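Local coordinates for protein endo-pectate lyase (Erwinia chrysanthemi, PDB 3B4N) that cleaves polygalacturonate, the backbone of pectin, by calcium-dependent beta-elimination and probably acts within the chain on highly methylated pectins as well, at residues E48-T53 with R60-V65; T126-T131 with I155-T160; G209-A214 with F241-E246; A281-N286 with C309-G314. One frame throughout, in Å; residues are numbered along the deposited sequence.

Contact 1 (E48-T53 with R60-V65); sequences EVYRGT and RERIAV. With EDO (1,2-ethanediol), chain I; EDO (1,2-ethanediol), chain H.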
loop_
_atom_site.group_PDB
_atom_site.type_symbol
_atom_site.label_atom_id
_atom_site.label_comp_id
_atom_site.label_asym_id
_atom_site.label_seq_id
_atom_site.Cartn_x
_atom_site.Cartn_y
_atom_site.Cartn_z
ATOM N N GLU A 48 8.310 -18.799 3.484
ATOM C CA GLU A 48 9.705 -18.743 3.883
ATOM C C GLU A 48 10.518 -17.872 2.957
ATOM O O GLU A 48 10.377 -17.940 1.738
ATOM C CB GLU A 48 10.284 -20.154 3.903
ATOM C CG GLU A 48 9.475 -21.128 4.750
ATOM C CD GLU A 48 10.094 -22.505 4.794
ATOM O OE1 GLU A 48 10.588 -22.970 3.745
ATOM O OE2 GLU A 48 10.071 -23.124 5.876
ATOM N N VAL A 49 11.374 -17.045 3.538
ATOM C CA VAL A 49 12.217 -16.169 2.738
ATOM C C VAL A 49 13.612 -16.769 2.693
ATOM O O VAL A 49 14.165 -17.140 3.723
ATOM C CB VAL A 49 12.313 -14.752 3.343
ATOM C CG1 VAL A 49 13.100 -13.837 2.410
ATOM C CG2 VAL A 49 10.917 -14.194 3.588
ATOM N N TYR A 50 14.160 -16.872 1.487
ATOM C CA TYR A 50 15.502 -17.410 1.274
ATOM C C TYR A 50 16.391 -16.327 0.680
ATOM O O TYR A 50 15.936 -15.469 -0.077
ATOM C CB TYR A 50 15.444 -18.613 0.334
ATOM C CG TYR A 50 14.839 -19.827 0.983
ATOM C CD1 TYR A 50 15.647 -20.770 1.622
ATOM C CD2 TYR A 50 13.457 -20.003 1.017
ATOM C CE1 TYR A 50 15.097 -21.856 2.284
ATOM C CE2 TYR A 50 12.891 -21.092 1.680
ATOM C CZ TYR A 50 13.719 -22.011 2.312
ATOM O OH TYR A 50 13.170 -23.073 2.996
ATOM N N ARG A 51 17.673 -16.381 1.019
ATOM C CA ARG A 51 18.627 -15.395 0.533
ATOM C C ARG A 51 19.979 -16.045 0.273
ATOM O O ARG A 51 20.331 -17.033 0.912
ATOM C CB ARG A 51 18.802 -14.291 1.580
ATOM C CG ARG A 51 19.624 -13.094 1.114
ATOM C CD ARG A 51 19.858 -12.120 2.263
ATOM N NE ARG A 51 20.861 -12.637 3.190
ATOM C CZ ARG A 51 21.061 -12.178 4.418
ATOM N NH1 ARG A 51 20.325 -11.176 4.886
ATOM N NH2 ARG A 51 21.988 -12.734 5.187
ATOM N N GLY A 52 20.718 -15.476 -0.673
ATOM C CA GLY A 52 22.048 -15.964 -0.982
ATOM C C GLY A 52 22.892 -14.810 -1.485
ATOM O O GLY A 52 22.354 -13.764 -1.842
ATOM N N THR A 53 24.213 -14.978 -1.494
ATOM C CA THR A 53 25.089 -13.926 -1.997
ATOM C C THR A 53 25.457 -14.190 -3.453
ATOM O O THR A 53 26.235 -13.439 -4.050
ATOM C CB THR A 53 26.374 -13.777 -1.155
ATOM O OG1 THR A 53 27.007 -15.053 -1.018
ATOM C CG2 THR A 53 26.052 -13.208 0.218
ATOM N N ARG A 60 20.901 -21.031 -1.692
ATOM C CA ARG A 60 20.125 -20.100 -0.888
ATOM C C ARG A 60 19.835 -20.702 0.474
ATOM O O ARG A 60 19.728 -21.925 0.625
ATOM C CB ARG A 60 18.813 -19.741 -1.593
ATOM C CG ARG A 60 17.779 -20.856 -1.596
ATOM C CD ARG A 60 16.694 -20.591 -2.635
ATOM N NE ARG A 60 15.882 -21.782 -2.866
ATOM C CZ ARG A 60 15.129 -21.967 -3.946
ATOM N NH1 ARG A 60 15.075 -21.036 -4.890
ATOM N NH2 ARG A 60 14.455 -23.103 -4.096
ATOM N N GLU A 61 19.710 -19.838 1.469
ATOM C CA GLU A 61 19.425 -20.291 2.811
ATOM C C GLU A 61 18.302 -19.473 3.424
ATOM O O GLU A 61 18.151 -18.289 3.139
ATOM C CB GLU A 61 20.687 -20.238 3.653
ATOM C CG GLU A 61 21.678 -21.295 3.189
ATOM C CD GLU A 61 22.847 -21.461 4.121
ATOM O OE1 GLU A 61 22.612 -21.563 5.344
ATOM O OE2 GLU A 61 23.993 -21.502 3.622
ATOM N N ARG A 62 17.504 -20.115 4.265
ATOM C CA ARG A 62 16.363 -19.440 4.853
ATOM C C ARG A 62 16.742 -18.367 5.864
ATOM O O ARG A 62 17.581 -18.596 6.737
ATOM C CB ARG A 62 15.430 -20.462 5.505
ATOM C CG ARG A 62 14.002 -19.960 5.655
ATOM C CD ARG A 62 13.120 -21.026 6.266
ATOM N NE ARG A 62 13.550 -21.335 7.621
ATOM C CZ ARG A 62 13.196 -22.435 8.276
ATOM N NH1 ARG A 62 12.407 -23.332 7.698
ATOM N NH2 ARG A 62 13.642 -22.639 9.505
ATOM N N ILE A 63 16.132 -17.193 5.724
ATOM C CA ILE A 63 16.379 -16.100 6.656
ATOM C C ILE A 63 15.135 -15.765 7.466
ATOM O O ILE A 63 15.217 -15.022 8.437
ATOM C CB ILE A 63 16.900 -14.817 5.953
ATOM C CG1 ILE A 63 15.879 -14.281 4.946
ATOM C CG2 ILE A 63 18.237 -15.123 5.288
ATOM C CD1 ILE A 63 16.254 -12.891 4.399
ATOM N N ALA A 64 13.981 -16.314 7.080
ATOM C CA ALA A 64 12.760 -16.055 7.833
ATOM C C ALA A 64 11.629 -17.032 7.567
ATOM O O ALA A 64 11.519 -17.593 6.481
ATOM C CB ALA A 64 12.262 -14.619 7.561
ATOM N N VAL A 65 10.809 -17.257 8.590
ATOM C CA VAL A 65 9.613 -18.085 8.460
ATOM C C VAL A 65 8.504 -17.105 8.838
ATOM O O VAL A 65 8.500 -16.566 9.952
ATOM C CB VAL A 65 9.590 -19.271 9.441
ATOM C CG1 VAL A 65 8.219 -19.948 9.390
ATOM C CG2 VAL A 65 10.677 -20.283 9.065
HETATM C C1 EDO I . 16.123 -19.457 10.395
HETATM O O1 EDO I . 16.072 -20.875 9.825
HETATM C C2 EDO I . 15.446 -18.401 9.520
HETATM O O2 EDO I . 14.006 -18.909 9.183
HETATM C C1 EDO H . 16.431 -24.075 -0.657
HETATM O O1 EDO H . 15.391 -25.063 -0.112
HETATM C C2 EDO H . 17.451 -24.680 -1.639
HETATM O O2 EDO H . 16.683 -25.122 -2.933
#
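A classic beta bulge in the hairpin of strands 44-52 and 61-66 brings I63 and A64 together opposite V49. V49 O accepts I63 N at 2.8 Å in a nearly straight bond, A64 N lies 3.5 Å from V49 O in a weak one, and V49 N donates to A64 O. Among E48, Y50 and R62, which share a face of the sheet, R62 covers one face of the Y50 ring obliquely, its CG toward the rim and 4.1 Å from the ring centroid in a CH-pi contact. CG is anti to the backbone N (chi1 -157°); the chain then bends at chi3, and R62 NH1 forms a salt bridge to E48 OE2 at 3.0 Å, meeting the oxygen from above the carboxylate plane. The other carboxylate oxygen, E48 OE1, accepts the hydroxyl of Y50 (OH to OE1 2.7 Å). R46 forms a second salt bridge with E48 OE2. On the face of V49 and R51, I63 CG1 packs on V49 CG1 at 3.8 Å and I63 CG2 sits over the centre of the R51 guanidinium, whose NH1 pairs with D75. An ethanediol, probably from the crystallisation liquor, is held by R62 NE and NH2. With two arginines and a tyrosine around it, the E48 carboxylate is probably kept ionised; OE2 ties it to the other strand through R62, while OE1 holds the Y50 hydroxyl of its own strand.

Contact 2 (T126-T131 with I155-T160); sequences TFENRT and ILKNAT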
loop_
_atom_site.group_PDB
_atom_site.type_symbol
_atom_site.label_atom_id
_atom_site.label_comp_id
_atom_site.label_asym_id
_atom_site.label_seq_id
_atom_site.Cartn_x
_atom_site.Cartn_y
_atom_site.Cartn_z
ATOM N N THR A 126 -6.354 0.909 -19.281
ATOM C CA THR A 126 -7.548 0.634 -18.499
ATOM C C THR A 126 -7.810 -0.866 -18.553
ATOM O O THR A 126 -7.829 -1.468 -19.636
ATOM C CB THR A 126 -8.795 1.348 -19.050
ATOM O OG1 THR A 126 -8.645 2.766 -18.900
ATOM C CG2 THR A 126 -10.033 0.899 -18.301
ATOM N N PHE A 127 -7.985 -1.470 -17.384
ATOM C CA PHE A 127 -8.276 -2.893 -17.291
ATOM C C PHE A 127 -9.692 -3.019 -16.748
ATOM O O PHE A 127 -10.030 -2.394 -15.735
ATOM C CB PHE A 127 -7.303 -3.577 -16.333
ATOM C CG PHE A 127 -5.860 -3.457 -16.734
ATOM C CD1 PHE A 127 -4.864 -3.358 -15.763
ATOM C CD2 PHE A 127 -5.484 -3.459 -18.077
ATOM C CE1 PHE A 127 -3.528 -3.263 -16.118
ATOM C CE2 PHE A 127 -4.141 -3.364 -18.441
ATOM C CZ PHE A 127 -3.164 -3.265 -17.462
ATOM N N GLU A 128 -10.518 -3.832 -17.402
ATOM C CA GLU A 128 -11.901 -4.001 -16.984
ATOM C C GLU A 128 -12.323 -5.462 -16.821
ATOM O O GLU A 128 -12.084 -6.287 -17.696
ATOM C CB GLU A 128 -12.811 -3.306 -18.004
ATOM C CG GLU A 128 -14.295 -3.304 -17.676
ATOM C CD GLU A 128 -15.095 -2.546 -18.726
ATOM O OE1 GLU A 128 -14.910 -1.315 -18.836
ATOM O OE2 GLU A 128 -15.895 -3.182 -19.451
ATOM N N ASN A 129 -12.938 -5.769 -15.684
ATOM C CA ASN A 129 -13.440 -7.113 -15.396
ATOM C C ASN A 129 -12.444 -8.242 -15.599
ATOM O O ASN A 129 -12.803 -9.310 -16.100
ATOM C CB ASN A 129 -14.685 -7.398 -16.238
ATOM C CG ASN A 129 -15.835 -6.491 -15.883
ATOM O OD1 ASN A 129 -16.106 -6.260 -14.705
ATOM N ND2 ASN A 129 -16.524 -5.973 -16.894
ATOM N N ARG A 130 -11.196 -8.018 -15.209
ATOM C CA ARG A 130 -10.180 -9.047 -15.347
ATOM C C ARG A 130 -8.974 -8.738 -14.483
ATOM O O ARG A 130 -8.872 -7.651 -13.904
ATOM C CB ARG A 130 -9.757 -9.182 -16.812
ATOM C CG ARG A 130 -9.073 -7.964 -17.412
ATOM C CD ARG A 130 -9.014 -8.108 -18.941
ATOM N NE ARG A 130 -8.355 -6.986 -19.602
ATOM C CZ ARG A 130 -7.065 -6.951 -19.923
ATOM N NH1 ARG A 130 -6.275 -7.977 -19.646
ATOM N NH2 ARG A 130 -6.564 -5.886 -20.535
ATOM N N THR A 131 -8.073 -9.709 -14.401
ATOM C CA THR A 131 -6.851 -9.580 -13.625
ATOM C C THR A 131 -5.678 -9.484 -14.582
ATOM O O THR A 131 -5.598 -10.233 -15.568
ATOM C CB THR A 131 -6.654 -10.802 -12.707
ATOM O OG1 THR A 131 -7.693 -10.826 -11.723
ATOM C CG2 THR A 131 -5.296 -10.738 -12.010
ATOM N N ILE A 155 -5.934 2.533 -14.771
ATOM C CA ILE A 155 -7.329 2.673 -14.384
ATOM C C ILE A 155 -7.930 1.276 -14.322
ATOM O O ILE A 155 -7.831 0.495 -15.279
ATOM C CB ILE A 155 -8.129 3.510 -15.399
ATOM C CG1 ILE A 155 -7.583 4.936 -15.440
ATOM C CG2 ILE A 155 -9.605 3.523 -15.013
ATOM C CD1 ILE A 155 -8.239 5.800 -16.479
ATOM N N LEU A 156 -8.548 0.966 -13.193
ATOM C CA LEU A 156 -9.162 -0.333 -12.994
ATOM C C LEU A 156 -10.677 -0.174 -12.908
ATOM O O LEU A 156 -11.183 0.723 -12.234
ATOM C CB LEU A 156 -8.636 -0.962 -11.695
ATOM C CG LEU A 156 -7.121 -1.118 -11.552
ATOM C CD1 LEU A 156 -6.799 -1.620 -10.146
ATOM C CD2 LEU A 156 -6.594 -2.092 -12.606
ATOM N N LYS A 157 -11.402 -1.034 -13.613
ATOM C CA LYS A 157 -12.859 -1.024 -13.567
ATOM C C LYS A 157 -13.225 -2.466 -13.232
ATOM O O LYS A 157 -13.230 -3.331 -14.108
ATOM C CB LYS A 157 -13.440 -0.602 -14.920
ATOM C CG LYS A 157 -13.229 0.885 -15.218
ATOM C CD LYS A 157 -13.843 1.298 -16.555
ATOM C CE LYS A 157 -15.352 1.100 -16.562
ATOM N NZ LYS A 157 -16.014 1.836 -15.446
ATOM N N ASN A 158 -13.497 -2.714 -11.951
ATOM C CA ASN A 158 -13.810 -4.057 -11.445
ATOM C C ASN A 158 -12.693 -4.979 -11.919
ATOM O O ASN A 158 -12.932 -6.080 -12.417
ATOM C CB ASN A 158 -15.162 -4.550 -11.968
ATOM C CG ASN A 158 -15.682 -5.746 -11.188
ATOM O OD1 ASN A 158 -15.931 -6.819 -11.747
ATOM N ND2 ASN A 158 -15.853 -5.566 -9.885
ATOM N N ALA A 159 -11.461 -4.522 -11.733
ATOM C CA ALA A 159 -10.290 -5.257 -12.181
ATOM C C ALA A 159 -9.173 -5.319 -11.150
ATOM O O ALA A 159 -9.158 -4.567 -10.172
ATOM C CB ALA A 159 -9.762 -4.633 -13.471
ATOM N N THR A 160 -8.230 -6.217 -11.395
ATOM C CA THR A 160 -7.092 -6.408 -10.509
ATOM C C THR A 160 -5.787 -6.234 -11.264
ATOM O O THR A 160 -5.660 -6.667 -12.409
ATOM C CB THR A 160 -7.093 -7.839 -9.900
ATOM O OG1 THR A 160 -8.233 -7.991 -9.051
ATOM C CG2 THR A 160 -5.821 -8.090 -9.083
#
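F127 O takes the backbone N of K157 at 2.9 Å and is also touched by the methyl of A159, whose CB lies 3.2 Å away. That same methyl reaches R130 O at 3.2 Å, so A159 CB sits between two carbonyls of the 126-131 segment, while R130 O itself accepts T160 N. The parallel ladder continues with F127 N to I155 O and N129 N to K157 O, joining adjacent turns of the right-handed parallel beta-helix across a bend that both chains make at the same level. On the face of F127 and L156, L156 CD2 meets the F127 ring at its edge, 3.8 Å from CD1, and L156 packs further on C182 and I184 of the next turn. On the face of E128 and K157 the two side chains run side by side in the same direction. K157 bends at its outer torsions (chi3 62°), and E128 OE1 rests against its CE at 3.3 Å, whereas NZ stays 4.8 Å from that oxygen and bonds weakly to S179. T131 and T160 likewise lie side by side, OG1 of T131 3.6 Å from CB of T160. Backbone bonds hold the two strands together, and E128 and K157 add at most a modest electrostatic attraction, without a direct ion pair.

Contact 3 (G209-A214 with F241-E246); sequences GIAHNA and FTLTGE. With CA (calcium ion), chain C.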
loop_
_atom_site.group_PDB
_atom_site.type_symbol
_atom_site.label_atom_id
_atom_site.label_comp_id
_atom_site.label_asym_id
_atom_site.label_seq_id
_atom_site.Cartn_x
_atom_site.Cartn_y
_atom_site.Cartn_z
ATOM N N GLY A 209 2.237 -4.866 -0.997
ATOM C CA GLY A 209 2.761 -3.696 -1.681
ATOM C C GLY A 209 3.654 -2.895 -0.746
ATOM O O GLY A 209 3.591 -3.045 0.477
ATOM N N ILE A 210 4.484 -2.034 -1.326
ATOM C CA ILE A 210 5.400 -1.188 -0.563
ATOM C C ILE A 210 5.269 0.208 -1.154
ATOM O O ILE A 210 5.452 0.374 -2.354
ATOM C CB ILE A 210 6.869 -1.653 -0.723
ATOM C CG1 ILE A 210 7.032 -3.105 -0.252
ATOM C CG2 ILE A 210 7.786 -0.727 0.063
ATOM C CD1 ILE A 210 6.930 -3.305 1.234
ATOM N N ALA A 211 4.932 1.198 -0.330
ATOM C CA ALA A 211 4.784 2.559 -0.828
ATOM C C ALA A 211 5.726 3.516 -0.110
ATOM O O ALA A 211 5.624 3.730 1.094
ATOM C CB ALA A 211 3.339 3.026 -0.673
ATOM N N HIS A 212 6.631 4.102 -0.876
ATOM C CA HIS A 212 7.594 5.029 -0.333
ATOM C C HIS A 212 7.197 6.472 -0.603
ATOM O O HIS A 212 6.582 6.782 -1.615
ATOM C CB HIS A 212 8.964 4.774 -0.974
ATOM C CG HIS A 212 10.069 5.600 -0.394
ATOM N ND1 HIS A 212 10.554 5.398 0.880
ATOM C CD2 HIS A 212 10.784 6.628 -0.912
ATOM C CE1 HIS A 212 11.522 6.263 1.122
ATOM N NE2 HIS A 212 11.681 7.021 0.053
ATOM N N ASN A 213 7.505 7.345 0.342
ATOM C CA ASN A 213 7.302 8.765 0.110
ATOM C C ASN A 213 8.418 9.442 0.880
ATOM O O ASN A 213 9.007 8.846 1.774
ATOM C CB ASN A 213 5.924 9.268 0.554
ATOM C CG ASN A 213 5.438 10.411 -0.334
ATOM O OD1 ASN A 213 6.223 10.985 -1.093
ATOM N ND2 ASN A 213 4.155 10.750 -0.246
ATOM N N ALA A 214 8.735 10.675 0.523
ATOM C CA ALA A 214 9.825 11.347 1.210
ATOM C C ALA A 214 9.613 12.836 1.303
ATOM O O ALA A 214 9.010 13.447 0.423
ATOM C CB ALA A 214 11.137 11.064 0.493
ATOM N N PHE A 241 0.660 -4.291 3.819
ATOM C CA PHE A 241 1.017 -3.170 2.948
ATOM C C PHE A 241 1.974 -2.346 3.813
ATOM O O PHE A 241 1.668 -2.031 4.964
ATOM C CB PHE A 241 -0.263 -2.388 2.645
ATOM C CG PHE A 241 -0.061 -1.123 1.858
ATOM C CD1 PHE A 241 0.716 -1.102 0.704
ATOM C CD2 PHE A 241 -0.732 0.038 2.229
ATOM C CE1 PHE A 241 0.819 0.056 -0.075
ATOM C CE2 PHE A 241 -0.637 1.205 1.452
ATOM C CZ PHE A 241 0.136 1.207 0.306
ATOM N N THR A 242 3.130 -2.006 3.260
ATOM C CA THR A 242 4.147 -1.292 4.020
ATOM C C THR A 242 4.480 0.077 3.482
ATOM O O THR A 242 4.711 0.240 2.285
ATOM C CB THR A 242 5.434 -2.125 4.058
ATOM O OG1 THR A 242 5.164 -3.354 4.733
ATOM C CG2 THR A 242 6.564 -1.383 4.775
ATOM N N LEU A 243 4.504 1.051 4.384
ATOM C CA LEU A 243 4.851 2.417 4.027
ATOM C C LEU A 243 6.268 2.673 4.505
ATOM O O LEU A 243 6.609 2.355 5.647
ATOM C CB LEU A 243 3.914 3.424 4.700
ATOM C CG LEU A 243 2.420 3.316 4.380
ATOM C CD1 LEU A 243 1.699 4.490 4.998
ATOM C CD2 LEU A 243 2.199 3.281 2.876
ATOM N N THR A 244 7.091 3.235 3.630
ATOM C CA THR A 244 8.473 3.545 3.980
ATOM C C THR A 244 8.720 5.028 3.751
ATOM O O THR A 244 8.027 5.677 2.969
ATOM C CB THR A 244 9.469 2.725 3.126
ATOM O OG1 THR A 244 9.333 3.078 1.747
ATOM C CG2 THR A 244 9.200 1.242 3.279
ATOM N N GLY A 245 9.711 5.569 4.446
ATOM C CA GLY A 245 10.010 6.978 4.274
ATOM C C GLY A 245 9.183 7.878 5.171
ATOM O O GLY A 245 8.971 7.564 6.345
ATOM N N GLU A 246 8.738 9.003 4.616
ATOM C CA GLU A 246 7.932 9.984 5.340
ATOM C C GLU A 246 6.602 10.135 4.608
ATOM O O GLU A 246 6.584 10.405 3.409
ATOM C CB GLU A 246 8.640 11.346 5.379
ATOM C CG GLU A 246 9.991 11.371 6.095
ATOM C CD GLU A 246 11.132 10.884 5.228
ATOM O OE1 GLU A 246 11.299 11.409 4.107
ATOM O OE2 GLU A 246 11.873 9.980 5.672
HETATM CA CA CA C . 6.356 12.104 -3.107
HETATM O O HOH W 1 4.142 13.007 -2.686
HETATM O O HOH W 2 7.325 13.831 -1.784
#
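The calcium site borders this pair of parallel strands: N213, on strand 210-213, binds the calcium ion through OD1 at 2.3 Å. D191, I192 and Y218 supply the other protein ligands, and two waters complete the set. N213 OD1 also accepts the backbone N of A214, which limits the rotation of the amide, and one of the calcium-bound waters donates to A214 O. One residue earlier, H212 and T244 cross at about a right angle. T244 OG1 lies between its backbone N and carbonyl carbon (chi1 63°), placing it at the edge of the imidazole, 2.8 Å from H212 ND1 in a hydrogen bond. On the same face I210 CD1 presses on T242 CB at 3.4 Å, closer than usual for two carbons. On the face of A211 and L243, A211 CB meets L243 CD2 at 3.7 Å and F241 CZ at 3.8 Å. Backbone bonds run from A211 N to T242 O and from T244 N to A211 O, then from E246 N to N213 O past the corner at G245, whose positive phi (87°) is readily taken up by glycine. Parallel strands stacked in register, with one chain turning a corner at G245 beside a calcium site, are characteristic of the pectate lyase beta-helix.

Contact 4 (A281-N286 with C309-G314); sequences AGVNRN and CEEFKG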
loop_
_atom_site.group_PDB
_atom_site.type_symbol
_atom_site.label_atom_id
_atom_site.label_comp_id
_atom_site.label_asym_id
_atom_site.label_seq_id
_atom_site.Cartn_x
_atom_site.Cartn_y
_atom_site.Cartn_z
ATOM N N ALA A 281 -5.616 7.700 9.535
ATOM C CA ALA A 281 -6.889 7.837 8.839
ATOM C C ALA A 281 -7.665 9.080 9.221
ATOM O O ALA A 281 -7.624 9.517 10.367
ATOM C CB ALA A 281 -7.743 6.616 9.124
ATOM N N GLY A 282 -8.386 9.621 8.244
ATOM C CA GLY A 282 -9.216 10.792 8.464
ATOM C C GLY A 282 -10.629 10.514 7.977
ATOM O O GLY A 282 -10.854 10.336 6.774
ATOM N N VAL A 283 -11.575 10.474 8.908
ATOM C CA VAL A 283 -12.976 10.208 8.591
ATOM C C VAL A 283 -13.827 11.459 8.741
ATOM O O VAL A 283 -13.571 12.292 9.611
ATOM C CB VAL A 283 -13.584 9.105 9.522
ATOM C CG1 VAL A 283 -12.899 7.770 9.272
ATOM C CG2 VAL A 283 -13.451 9.505 10.986
ATOM N N ASN A 284 -14.821 11.601 7.869
ATOM C CA ASN A 284 -15.752 12.731 7.978
ATOM C C ASN A 284 -16.895 12.137 8.793
ATOM O O ASN A 284 -17.758 11.434 8.254
ATOM C CB ASN A 284 -16.268 13.155 6.602
ATOM C CG ASN A 284 -15.178 13.663 5.709
ATOM O OD1 ASN A 284 -14.289 14.395 6.149
ATOM N ND2 ASN A 284 -15.240 13.291 4.436
ATOM N N ARG A 285 -16.916 12.398 10.095
ATOM C CA ARG A 285 -17.961 11.792 10.904
ATOM C C ARG A 285 -19.368 12.263 10.574
ATOM O O ARG A 285 -20.325 11.518 10.769
ATOM C CB ARG A 285 -17.666 11.969 12.392
ATOM C CG ARG A 285 -17.877 13.353 12.935
ATOM C CD ARG A 285 -17.471 13.366 14.396
ATOM N NE ARG A 285 -17.853 14.605 15.056
ATOM C CZ ARG A 285 -17.268 15.078 16.153
ATOM N NH1 ARG A 285 -16.264 14.414 16.717
ATOM N NH2 ARG A 285 -17.686 16.225 16.679
ATOM N N ASN A 286 -19.502 13.483 10.060
ATOM C CA ASN A 286 -20.827 13.986 9.709
ATOM C C ASN A 286 -21.428 13.276 8.494
ATOM O O ASN A 286 -22.635 13.352 8.263
ATOM C CB ASN A 286 -20.772 15.500 9.461
ATOM C CG ASN A 286 -19.828 15.872 8.337
ATOM O OD1 ASN A 286 -18.670 15.453 8.320
ATOM N ND2 ASN A 286 -20.317 16.664 7.387
ATOM N N CYS A 309 -6.630 7.371 14.185
ATOM C CA CYS A 309 -7.872 7.782 13.533
ATOM C C CYS A 309 -8.284 9.161 14.010
ATOM O O CYS A 309 -8.390 9.404 15.208
ATOM C CB CYS A 309 -8.980 6.780 13.845
ATOM S SG CYS A 309 -10.554 6.993 12.942
ATOM N N GLU A 310 -8.501 10.073 13.072
ATOM C CA GLU A 310 -8.921 11.422 13.421
ATOM C C GLU A 310 -10.263 11.705 12.778
ATOM O O GLU A 310 -10.510 11.312 11.633
ATOM C CB GLU A 310 -7.891 12.455 12.955
ATOM C CG GLU A 310 -6.533 12.304 13.636
ATOM C CD GLU A 310 -5.530 13.341 13.193
ATOM O OE1 GLU A 310 -5.409 13.577 11.975
ATOM O OE2 GLU A 310 -4.854 13.923 14.068
ATOM N N GLU A 311 -11.133 12.369 13.532
ATOM C CA GLU A 311 -12.464 12.729 13.048
ATOM C C GLU A 311 -12.473 14.165 12.551
ATOM O O GLU A 311 -11.844 15.043 13.149
ATOM C CB GLU A 311 -13.501 12.538 14.158
ATOM C CG GLU A 311 -13.766 11.063 14.434
ATOM C CD GLU A 311 -14.763 10.798 15.543
ATOM O OE1 GLU A 311 -15.098 9.612 15.743
ATOM O OE2 GLU A 311 -15.212 11.749 16.220
ATOM N N PHE A 312 -13.166 14.374 11.433
ATOM C CA PHE A 312 -13.287 15.679 10.782
ATOM C C PHE A 312 -14.725 15.919 10.382
ATOM O O PHE A 312 -15.558 15.015 10.427
ATOM C CB PHE A 312 -12.506 15.705 9.468
ATOM C CG PHE A 312 -11.029 15.574 9.612
ATOM C CD1 PHE A 312 -10.216 16.701 9.602
ATOM C CD2 PHE A 312 -10.440 14.316 9.706
ATOM C CE1 PHE A 312 -8.838 16.588 9.680
ATOM C CE2 PHE A 312 -9.060 14.186 9.785
ATOM C CZ PHE A 312 -8.253 15.322 9.771
ATOM N N LYS A 313 -14.992 17.151 9.959
ATOM C CA LYS A 313 -16.296 17.512 9.437
ATOM C C LYS A 313 -16.023 17.700 7.951
ATOM O O LYS A 313 -15.172 18.504 7.576
ATOM C CB LYS A 313 -16.800 18.839 10.011
ATOM C CG LYS A 313 -18.208 19.195 9.518
ATOM C CD LYS A 313 -18.600 20.627 9.876
ATOM C CE LYS A 313 -17.841 21.630 9.030
ATOM N NZ LYS A 313 -18.260 23.037 9.316
ATOM N N GLY A 314 -16.706 16.931 7.110
ATOM C CA GLY A 314 -16.524 17.066 5.676
ATOM C C GLY A 314 -17.511 18.078 5.117
ATOM O O GLY A 314 -18.548 18.332 5.727
HETATM O O HOH W 3 -6.006 11.899 9.952
HETATM O O HOH W 4 -13.093 16.861 6.302
#
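R285 CG stands between its own backbone N and carbonyl carbon (chi1 74°), and E311 CG is anti to its carbonyl carbon (chi1 -72°); with both chains extended, the guanidinium and the carboxylate come together at about a right angle. R285 NH1 lies 2.9 Å from E311 OE2 in a salt bridge that the carboxylate oxygen enters in the guanidinium plane, while the carboxylate is met nearly along its C-O axis. E311 OE1 is held separately by T331, and R285 also makes a cation-pi contact with Y325. The N286 amide reaches the backbone of G314: OD1 accepts G314 N at 2.7 Å and ND2 donates to G314 O at 2.9 Å, so one amide grips both backbone polar atoms of a single residue. A water links N284 OD1 to K313 O, the latter weakly, and N284 is further tied to R252 and C254. The F312 ring lies close to the main chain of the adjacent strand 276-284, with CE2 3.6 Å from G282 CA, where the absence of a side chain admits the ring, and V283 O at its edge. V283 CG2 touches E311 CG at 3.8 Å and, more distantly, SG of C309, which is disulfide-bonded to C334. Between the two strands run parallel ladder bonds such as V283 N to E310 O and F312 N to V283 O, the repeated strand-on-strand stacking of a right-handed parallel beta-helix.

Overall arrangement
Contacts 2, 3 and 4 join neighbouring turns of the parallel beta-helix, whereas contact 1 belongs to the four-stranded antiparallel sheet of the N-terminal region. Contacts 2 and 4 lie on the same sheet of the beta-helix, their centres about 30 Å apart; the centre of contact 3, on another part of the coil, is about 24 Å from that of contact 2 and about 23 Å from that of contact 4. Contact 3 holds the calcium ligand N213; in contact 2 the I155 side chain is about 5 Å from a bound zinc ion, near H176 and D178. Contacts 1 and 4 lie away from these sites, on opposite sides of the chain's centre. No two contacts touch.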